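Local coordinates for protein aldose 1-epimerase (Caenorhabditis elegans, PDB 1LUR) that probably interconverts the alpha and beta anomers of aldose sugars such as galactose, as an aldose 1-epimerase (mutarotase) homologue, at residues Arg127-Glu130 / Gln131-Gly134; Asn105-Tyr109 / Arg110-Val114. One frame throughout, in Å; residues are numbered along the deposited sequence.

Contact 1: residues Arg127-Glu130 / Gln131-Gly134; sequences RANE and QDDG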
loop_
_atom_site.group_PDB
_atom_site.type_symbol
_atom_site.label_atom_id
_atom_site.label_comp_id
_atom_site.label_asym_id
_atom_site.label_seq_id
_atom_site.Cartn_x
_atom_site.Cartn_y
_atom_site.Cartn_z
ATOM N N ARG A 127 -9.870 13.348 -9.226
ATOM C CA ARG A 127 -11.191 13.497 -8.642
ATOM C C ARG A 127 -11.980 12.229 -8.892
ATOM O O ARG A 127 -11.792 11.561 -9.907
ATOM C CB ARG A 127 -11.934 14.679 -9.271
ATOM C CG ARG A 127 -11.347 16.033 -8.957
ATOM C CD ARG A 127 -12.044 17.111 -9.784
ATOM N NE ARG A 127 -11.609 18.450 -9.412
ATOM C CZ ARG A 127 -11.972 19.070 -8.296
ATOM N NH1 ARG A 127 -12.788 18.474 -7.432
ATOM N NH2 ARG A 127 -11.505 20.285 -8.038
ATOM N N ALA A 128 -12.872 11.907 -7.964
ATOM C CA ALA A 128 -13.695 10.715 -8.086
ATOM C C ALA A 128 -15.028 10.923 -7.371
ATOM O O ALA A 128 -15.073 11.491 -6.282
ATOM C CB ALA A 128 -12.960 9.512 -7.489
ATOM N N ASN A 129 -16.110 10.475 -8.002
ATOM C CA ASN A 129 -17.445 10.596 -7.437
ATOM C C ASN A 129 -18.193 9.286 -7.647
ATOM O O ASN A 129 -17.684 8.372 -8.297
ATOM C CB ASN A 129 -18.227 11.749 -8.085
ATOM C CG ASN A 129 -18.358 11.601 -9.587
ATOM O OD1 ASN A 129 -18.337 10.494 -10.121
ATOM N ND2 ASN A 129 -18.511 12.733 -10.280
ATOM N N GLU A 130 -19.407 9.198 -7.112
ATOM C CA GLU A 130 -20.192 7.979 -7.256
ATOM C C GLU A 130 -20.296 7.480 -8.704
ATOM O O GLU A 130 -20.256 6.273 -8.939
ATOM C CB GLU A 130 -21.593 8.174 -6.651
ATOM C CG GLU A 130 -22.419 6.883 -6.550
ATOM C CD GLU A 130 -23.788 7.100 -5.912
ATOM O OE1 GLU A 130 -24.110 8.263 -5.593
ATOM O OE2 GLU A 130 -24.543 6.108 -5.728
ATOM N N GLN A 131 -20.415 8.386 -9.678
ATOM C CA GLN A 131 -20.518 7.944 -11.072
ATOM C C GLN A 131 -19.268 7.232 -11.556
ATOM O O GLN A 131 -19.344 6.362 -12.421
ATOM C CB GLN A 131 -20.801 9.110 -12.027
ATOM C CG GLN A 131 -22.251 9.537 -12.105
ATOM C CD GLN A 131 -22.549 10.720 -11.215
ATOM O OE1 GLN A 131 -21.885 11.761 -11.306
ATOM N NE2 GLN A 131 -23.553 10.580 -10.355
ATOM N N ASP A 132 -18.117 7.608 -11.008
ATOM C CA ASP A 132 -16.858 6.989 -11.402
ATOM C C ASP A 132 -16.651 5.594 -10.834
ATOM O O ASP A 132 -16.186 4.697 -11.541
ATOM C CB ASP A 132 -15.655 7.829 -10.949
ATOM C CG ASP A 132 -15.602 9.185 -11.599
ATOM O OD1 ASP A 132 -15.621 9.249 -12.846
ATOM O OD2 ASP A 132 -15.525 10.186 -10.860
ATOM N N ASP A 133 -17.005 5.404 -9.564
ATOM C CA ASP A 133 -16.816 4.104 -8.931
ATOM C C ASP A 133 -17.948 3.513 -8.098
ATOM O O ASP A 133 -17.757 2.487 -7.448
ATOM C CB ASP A 133 -15.578 4.189 -8.054
ATOM C CG ASP A 133 -15.641 5.366 -7.089
ATOM O OD1 ASP A 133 -16.763 5.714 -6.658
ATOM O OD2 ASP A 133 -14.583 5.937 -6.754
ATOM N N GLY A 134 -19.105 4.165 -8.083
ATOM C CA GLY A 134 -20.215 3.642 -7.307
ATOM C C GLY A 134 -20.153 3.860 -5.805
ATOM O O GLY A 134 -21.093 3.502 -5.092
HETATM O O HOH W 1 -23.640 3.570 -6.115
#
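Asn129 and Asp132 face one another across the first turn of helix 130-133, and their geometry meets the definition of a capping box. The two side chains cross at about a right angle, yet the amide and carboxylate planes differ by only 8°. Asn129 occupies the N-cap position: its OD1 accepts from Asp132 N at 3.0 Å, with the donor almost in line with the amide C=O bond. Chi1 of 58° sets its CG between the backbone N and carbonyl carbon, which brings OD1 round to the helix start. In return, Asp132 OD2 accepts from Asn129 N at 2.9 Å through the anti lone pair. Asn129 O serves the turn as well, receiving Asp132 N at 2.8 Å from above its carbonyl plane and Asp133 N at a longer 3.3 Å. At the other end, Gly134 leaves the helix with positive phi, and water 1 bridges its O to Glu130 OE2. The carboxylate of Asp133 turns to Arg72, with which it forms a salt bridge. The capping bonds bring two acceptors, Asn129 OD1 and Asp132 OD2, 2.9 Å apart, probably unfavourable in itself, which Arg110, in a long and weak ion pair with Asp132, may help to offset.

Contact 2: residues Asn105-Tyr109 / Arg110-Val114; sequences NGLGY and RKWEV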
loop_
_atom_site.group_PDB
_atom_site.type_symbol
_atom_site.label_atom_id
_atom_site.label_comp_id
_atom_site.label_asym_id
_atom_site.label_seq_id
_atom_site.Cartn_x
_atom_site.Cartn_y
_atom_site.Cartn_z
ATOM N N ASN A 105 -12.732 0.824 -11.771
ATOM C CA ASN A 105 -12.412 2.214 -12.066
ATOM C C ASN A 105 -11.953 2.933 -10.791
ATOM O O ASN A 105 -12.193 4.126 -10.616
ATOM C CB ASN A 105 -13.604 2.946 -12.691
ATOM C CG ASN A 105 -13.183 4.210 -13.432
ATOM O OD1 ASN A 105 -12.196 4.204 -14.163
ATOM N ND2 ASN A 105 -13.935 5.293 -13.255
ATOM N N GLY A 106 -11.300 2.185 -9.902
ATOM C CA GLY A 106 -10.805 2.760 -8.661
ATOM C C GLY A 106 -9.638 3.683 -8.989
ATOM O O GLY A 106 -9.180 3.727 -10.139
ATOM N N LEU A 107 -9.149 4.414 -7.991
ATOM C CA LEU A 107 -8.038 5.340 -8.192
ATOM C C LEU A 107 -6.790 4.692 -8.784
ATOM O O LEU A 107 -6.070 5.320 -9.555
ATOM C CB LEU A 107 -7.682 6.030 -6.866
ATOM C CG LEU A 107 -8.830 6.737 -6.133
ATOM C CD1 LEU A 107 -8.277 7.471 -4.916
ATOM C CD2 LEU A 107 -9.537 7.726 -7.069
ATOM N N GLY A 108 -6.536 3.438 -8.429
ATOM C CA GLY A 108 -5.365 2.756 -8.951
ATOM C C GLY A 108 -5.429 2.521 -10.452
ATOM O O GLY A 108 -4.397 2.289 -11.090
ATOM N N TYR A 109 -6.630 2.590 -11.022
ATOM C CA TYR A 109 -6.802 2.375 -12.461
ATOM C C TYR A 109 -7.085 3.644 -13.238
ATOM O O TYR A 109 -7.553 3.584 -14.374
ATOM C CB TYR A 109 -7.934 1.377 -12.721
ATOM C CG TYR A 109 -7.627 -0.015 -12.243
ATOM C CD1 TYR A 109 -6.596 -0.753 -12.817
ATOM C CD2 TYR A 109 -8.337 -0.581 -11.188
ATOM C CE1 TYR A 109 -6.275 -2.022 -12.348
ATOM C CE2 TYR A 109 -8.023 -1.848 -10.712
ATOM C CZ TYR A 109 -6.988 -2.562 -11.296
ATOM O OH TYR A 109 -6.653 -3.808 -10.817
ATOM N N ARG A 110 -6.801 4.795 -12.641
ATOM C CA ARG A 110 -7.053 6.048 -13.334
ATOM C C ARG A 110 -5.800 6.892 -13.529
ATOM O O ARG A 110 -4.821 6.746 -12.804
ATOM C CB ARG A 110 -8.123 6.834 -12.584
ATOM C CG ARG A 110 -9.441 6.068 -12.500
ATOM C CD ARG A 110 -10.485 6.872 -11.790
ATOM N NE ARG A 110 -10.687 8.151 -12.457
ATOM C CZ ARG A 110 -11.375 9.159 -11.938
ATOM N NH1 ARG A 110 -11.931 9.034 -10.739
ATOM N NH2 ARG A 110 -11.497 10.295 -12.614
ATOM N N LYS A 111 -5.840 7.761 -14.532
ATOM C CA LYS A 111 -4.722 8.635 -14.847
ATOM C C LYS A 111 -4.800 9.900 -13.999
ATOM O O LYS A 111 -5.700 10.725 -14.171
ATOM C CB LYS A 111 -4.750 8.996 -16.336
ATOM C CG LYS A 111 -4.914 7.790 -17.262
ATOM C CD LYS A 111 -4.793 8.182 -18.734
ATOM C CE LYS A 111 -3.349 8.485 -19.101
ATOM N NZ LYS A 111 -2.491 7.283 -18.886
ATOM N N TRP A 112 -3.854 10.043 -13.075
ATOM C CA TRP A 112 -3.813 11.207 -12.197
ATOM C C TRP A 112 -3.096 12.371 -12.876
ATOM O O TRP A 112 -2.248 12.162 -13.740
ATOM C CB TRP A 112 -3.058 10.876 -10.913
ATOM C CG TRP A 112 -3.690 9.842 -10.049
ATOM C CD1 TRP A 112 -4.050 8.572 -10.407
ATOM C CD2 TRP A 112 -3.969 9.964 -8.653
ATOM N NE1 TRP A 112 -4.535 7.891 -9.307
ATOM C CE2 TRP A 112 -4.493 8.725 -8.219
ATOM C CE3 TRP A 112 -3.823 11.000 -7.723
ATOM C CZ2 TRP A 112 -4.868 8.496 -6.893
ATOM C CZ3 TRP A 112 -4.199 10.769 -6.401
ATOM C CH2 TRP A 112 -4.714 9.526 -6.003
ATOM N N GLU A 113 -3.432 13.589 -12.464
ATOM C CA GLU A 113 -2.818 14.792 -13.022
ATOM C C GLU A 113 -1.544 15.101 -12.239
ATOM O O GLU A 113 -1.465 14.833 -11.043
ATOM C CB GLU A 113 -3.766 15.988 -12.891
ATOM C CG GLU A 113 -5.023 15.900 -13.735
ATOM C CD GLU A 113 -4.754 16.192 -15.196
ATOM O OE1 GLU A 113 -4.362 17.337 -15.505
ATOM O OE2 GLU A 113 -4.929 15.281 -16.035
ATOM N N VAL A 114 -0.542 15.644 -12.919
ATOM C CA VAL A 114 0.706 15.986 -12.259
ATOM C C VAL A 114 0.534 17.445 -11.875
ATOM O O VAL A 114 0.493 18.314 -12.743
ATOM C CB VAL A 114 1.907 15.852 -13.204
ATOM C CG1 VAL A 114 3.147 16.426 -12.538
ATOM C CG2 VAL A 114 2.125 14.395 -13.562
HETATM O O HOH W 2 -12.458 6.415 -9.045
#
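Arg110 folds its side chain back along Asn105 and Gly106, next to a short 3-10 turn that leads into edge strand 113-118 of the large antiparallel sheet, in a fold of the galactose mutarotase type. Two bonds define the turn, each spanning three residues: Tyr109 N to Gly106 O at 2.9 Å, and Arg110 N to Leu107 O at 3.2 Å. From CB the arginine runs on to CG, set beside its own backbone N and 3.3 Å from Gly106 O. CD comes next and lies 3.4 Å from Asn105 O, so the aliphatic part follows two successive carbonyls. Asn105 crosses this chain at a slant, its OD1 3.7 Å from Arg110 CG; its amide plane makes 26° with the guanidinium, while its ND2 is directed at Asp132 O, outside the two segments. A bend at chi3 (57°) then swings the head group toward strand 121-129. There NH1 meets water 2 in the guanidinium plane, and this water also donates to Asn105 O; NH1 has a weak hydrogen bond to Arg127 O besides. Leu107 O is shared with a second donor: Trp112 NE1 and Arg110 N approach from opposite faces of its carbonyl plane, so one oxygen fixes both the turn and the indole. The indole bond is nearly straight, 161° at the hydrogen, with the oxygen close to the ring plane. Beyond it, the rim of the same ring packs on leucine, Trp112 CZ2 lying 3.7 Å from Leu107 CB.

How the contacts relate
Contact 2 comes first along the chain and contact 1 follows in series, their centres 11 Å apart. Residues 105-114 lead into strand 113-118, which forms one edge of the nine-stranded antiparallel sheet; its neighbour, strand 121-129, returns and ends in the helical turn of contact 1 before strand 138-147. The entry to one strand of this hairpin therefore lies beside the exit from the next. Asn105 ND2 and Asp132 O, 2.9 Å apart in a probable hydrogen bond, join the two contacts directly, and Arg110 NH1 also packs 3.4 Å from Ala128 CB. The loop and the helical turn thus meet at the open end of the hairpin, away from the connection between its strands.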